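Long-range contact in enzyme subtilase SubTY from Bacillus sp. TY145 (Bacillus sp., PDB 5FFN), which probably acts as a calcium-binding serine endopeptidase of the subtilisin family, cleaving peptide bonds in proteins: residues S27-A32 / K134-M139. Residues are numbered along the deposited sequence; the frame is centred on the assembly and turned at random.
Sequences SGIKVA and KVVINM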
ATOM      1  N   SER A  27       4.275  16.724 -11.298  1.00 17.12           N
ATOM      2  CA  SER A  27       3.380  17.429 -12.201  1.00 18.34           C
ATOM      3  C   SER A  27       3.146  16.656 -13.506  1.00 16.98           C
ATOM      4  O   SER A  27       4.056  16.095 -14.123  1.00 16.98           O
ATOM      5  CB  SER A  27       3.881  18.882 -12.448  1.00 19.24           C
ATOM      6  OG  SER A  27       4.945  18.810 -13.334  1.00 25.34           O
ATOM      7  N   GLY A  28       1.878  16.602 -13.913  1.00 15.69           N
ATOM      8  CA  GLY A  28       1.477  15.947 -15.119  1.00 16.00           C
ATOM      9  C   GLY A  28       1.165  14.475 -14.954  1.00 15.13           C
ATOM     10  O   GLY A  28       0.753  13.854 -15.904  1.00 16.08           O
ATOM     11  N   ILE A  29       1.397  13.914 -13.779  1.00 14.76           N
ATOM     12  CA  ILE A  29       1.119  12.487 -13.546  1.00 14.14           C
ATOM     13  C   ILE A  29      -0.141  12.389 -12.692  1.00 14.28           C
ATOM     14  O   ILE A  29      -0.388  13.274 -11.868  1.00 14.24           O
ATOM     15  CB  ILE A  29       2.300  11.814 -12.805  1.00 14.64           C
ATOM     16  CG1 ILE A  29       3.646  12.124 -13.519  1.00 13.14           C
ATOM     17  CG2 ILE A  29       2.072  10.291 -12.647  1.00 14.90           C
ATOM     18  CD1 ILE A  29       3.680  11.716 -14.988  1.00 14.79           C
ATOM     19  N   LYS A  30      -0.893  11.297 -12.860  1.00 14.08           N
ATOM     20  CA  LYS A  30      -2.046  10.987 -12.030  1.00 13.96           C
ATOM     21  C   LYS A  30      -1.714   9.768 -11.134  1.00 13.82           C
ATOM     22  O   LYS A  30      -1.116   8.779 -11.622  1.00 14.29           O
ATOM     23  CB  LYS A  30      -3.266  10.638 -12.857  1.00 14.71           C
ATOM     24  CG  LYS A  30      -3.477  11.492 -14.103  1.00 14.42           C
ATOM     25  CD  LYS A  30      -3.579  13.000 -13.783  1.00 15.88           C
ATOM     26  CE  LYS A  30      -3.542  13.850 -15.050  1.00 18.06           C
ATOM     27  NZ  LYS A  30      -3.673  15.308 -14.650  1.00 16.31           N
ATOM     28  N   VAL A  31      -2.074   9.858  -9.867  1.00 13.38           N
ATOM     29  CA  VAL A  31      -2.008   8.674  -8.982  1.00 13.84           C
ATOM     30  C   VAL A  31      -3.436   8.305  -8.591  1.00 13.98           C
ATOM     31  O   VAL A  31      -4.188   9.123  -7.990  1.00 14.49           O
ATOM     32  CB  VAL A  31      -1.103   8.863  -7.766  1.00 13.12           C
ATOM     33  CG1 VAL A  31      -1.059   7.562  -6.943  1.00 14.88           C
ATOM     34  CG2 VAL A  31       0.307   9.266  -8.206  1.00 12.35           C
ATOM     35  N   ALA A  32      -3.813   7.086  -8.968  1.00 14.46           N
ATOM     36  CA  ALA A  32      -5.121   6.532  -8.626  1.00 13.69           C
ATOM     37  C   ALA A  32      -5.010   5.764  -7.304  1.00 12.51           C
ATOM     38  O   ALA A  32      -4.374   4.692  -7.226  1.00 12.19           O
ATOM     39  CB  ALA A  32      -5.676   5.672  -9.743  1.00 12.45           C
ATOM     40  N   LYS A 134      -0.790   9.624 -17.876  1.00 16.53           N
ATOM     41  CA  LYS A 134       0.216   8.762 -17.235  1.00 15.77           C
ATOM     42  C   LYS A 134      -0.295   8.523 -15.812  1.00 13.63           C
ATOM     43  O   LYS A 134      -0.474   9.450 -15.038  1.00 14.00           O
ATOM     44  CB  LYS A 134       1.592   9.428 -17.236  1.00 16.31           C
ATOM     45  CG  LYS A 134       2.191   9.607 -18.615  1.00 18.23           C
ATOM     46  CD  LYS A 134       3.441  10.441 -18.594  1.00 25.11           C
ATOM     47  CE  LYS A 134       3.746  11.011 -19.987  1.00 29.39           C
ATOM     48  NZ  LYS A 134       3.515  10.058 -21.086  1.00 32.62           N
ATOM     49  N   VAL A 135      -0.583   7.264 -15.487  1.00 12.09           N
ATOM     50  CA  VAL A 135      -1.264   6.947 -14.269  1.00 12.57           C
ATOM     51  C   VAL A 135      -0.534   5.831 -13.518  1.00 12.45           C
ATOM     52  O   VAL A 135      -0.117   4.838 -14.108  1.00 12.00           O
ATOM     53  CB  VAL A 135      -2.738   6.489 -14.512  1.00 13.01           C
ATOM     54  CG1 VAL A 135      -3.481   6.284 -13.177  1.00 13.25           C
ATOM     55  CG2 VAL A 135      -3.481   7.482 -15.448  1.00 14.12           C
ATOM     56  N   VAL A 136      -0.399   6.036 -12.218  1.00 11.29           N
ATOM     57  CA  VAL A 136       0.102   5.021 -11.324  1.00 11.30           C
ATOM     58  C   VAL A 136      -1.066   4.651 -10.375  1.00 10.88           C
ATOM     59  O   VAL A 136      -1.659   5.528  -9.753  1.00 11.61           O
ATOM     60  CB  VAL A 136       1.239   5.564 -10.460  1.00 11.67           C
ATOM     61  CG1 VAL A 136       1.815   4.441  -9.527  1.00 13.82           C
ATOM     62  CG2 VAL A 136       2.360   6.143 -11.344  1.00 12.57           C
ATOM     63  N   ILE A 137      -1.376   3.366 -10.285  1.00 10.27           N
ATOM     64  CA  ILE A 137      -2.351   2.867  -9.337  1.00 10.87           C
ATOM     65  C   ILE A 137      -1.622   2.533  -8.055  1.00  9.89           C
ATOM     66  O   ILE A 137      -0.594   1.830  -8.080  1.00 11.14           O
ATOM     67  CB  ILE A 137      -3.033   1.606  -9.841  1.00  9.98           C
ATOM     68  CG1 ILE A 137      -3.999   1.960 -10.968  1.00 11.63           C
ATOM     69  CG2 ILE A 137      -3.732   0.899  -8.687  1.00 10.42           C
ATOM     70  CD1 ILE A 137      -4.633   0.737 -11.680  1.00 11.41           C
ATOM     71  N   ASN A 138      -2.164   3.024  -6.959  1.00  8.59           N
ATOM     72  CA  ASN A 138      -1.815   2.600  -5.629  1.00 10.23           C
ATOM     73  C   ASN A 138      -2.886   1.731  -5.008  1.00  9.83           C
ATOM     74  O   ASN A 138      -4.038   2.181  -4.838  1.00  9.54           O
ATOM     75  CB  ASN A 138      -1.608   3.834  -4.744  1.00  9.02           C
ATOM     76  CG  ASN A 138      -1.073   3.507  -3.348  1.00 10.61           C
ATOM     77  OD1 ASN A 138       0.100   3.775  -3.065  1.00 10.98           O
ATOM     78  ND2 ASN A 138      -1.943   2.957  -2.447  1.00  8.47           N
ATOM     79  N   MET A 139      -2.499   0.514  -4.631  1.00  9.45           N
ATOM     80  CA  MET A 139      -3.399  -0.389  -3.906  1.00  9.51           C
ATOM     81  C   MET A 139      -2.772  -0.845  -2.594  1.00  9.04           C
ATOM     82  O   MET A 139      -1.994  -1.826  -2.500  1.00  7.84           O
ATOM     83  CB  MET A 139      -3.823  -1.583  -4.754  1.00  9.08           C
ATOM     84  CG  MET A 139      -4.890  -1.238  -5.746  1.00  8.69           C
ATOM     85  SD  MET A 139      -5.544  -2.678  -6.617  1.00 11.49           S
ATOM     86  CE  MET A 139      -4.168  -3.074  -7.692  1.00 12.70           C
TER
HETATM   87  O   HOH W   1      -0.818  12.426 -17.490  1.00 22.96           O
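Ala-32 is a small bump that settles between two larger side chains of the neighbouring strand: its CB lies 4.1 Å from Val-135 CG1 and slightly farther from CG1 of Ile-137. Lys-30 lies directly across from Val-135, whose CG2 meets the CB of Lys-30, while CG1 lies over Lys-30 O and against the CB of Ala-32. The valine's CG1 stands anti to its backbone N (chi1 -175°), which sets that methyl against Ala-32 CB. Beyond its CB the Lys-30 chain bends at chi2 and leads away to a salt bridge with Glu-50. Helix 114-131 covers this face through Val-124 and Ala-128, while Trp-101 of strand 99-104 packs against Lys-30, Ala-32 and Val-135.

On the opposite face Ile-29 CD1 reaches over the aliphatic part of Lys-134, 3.8 Å from both CB and CD, the two side chains crossing at a slant. Ile-29 CG2 and Val-136 CG2 touch more loosely at 4.4 Å, and Val-31 CG2 lies equally far from Val-136 CB. Helix 250-267 closes over this side, Trp-265 resting on Ile-29 and Lys-134.

The backbones run parallel, joined by four hydrogen bonds in which Lys-30 and Ala-32 each use both N and O: Lys-30 N gives to Lys-134 O (2.9 Å) and Lys-30 O accepts from Val-136 N, then Ala-32 N gives to Val-136 O and Ala-32 O accepts from Asn-138 N (2.8 Å). Just before the first direct bond, a water bridges Gly-28 O and Lys-134 N, donating to the carbonyl and accepting from the amide. With strands 99-104 and 163-167 paired on their outer edges and helices on both faces, these strands form part of the parallel core of the three-layer α/β/α subtilisin fold.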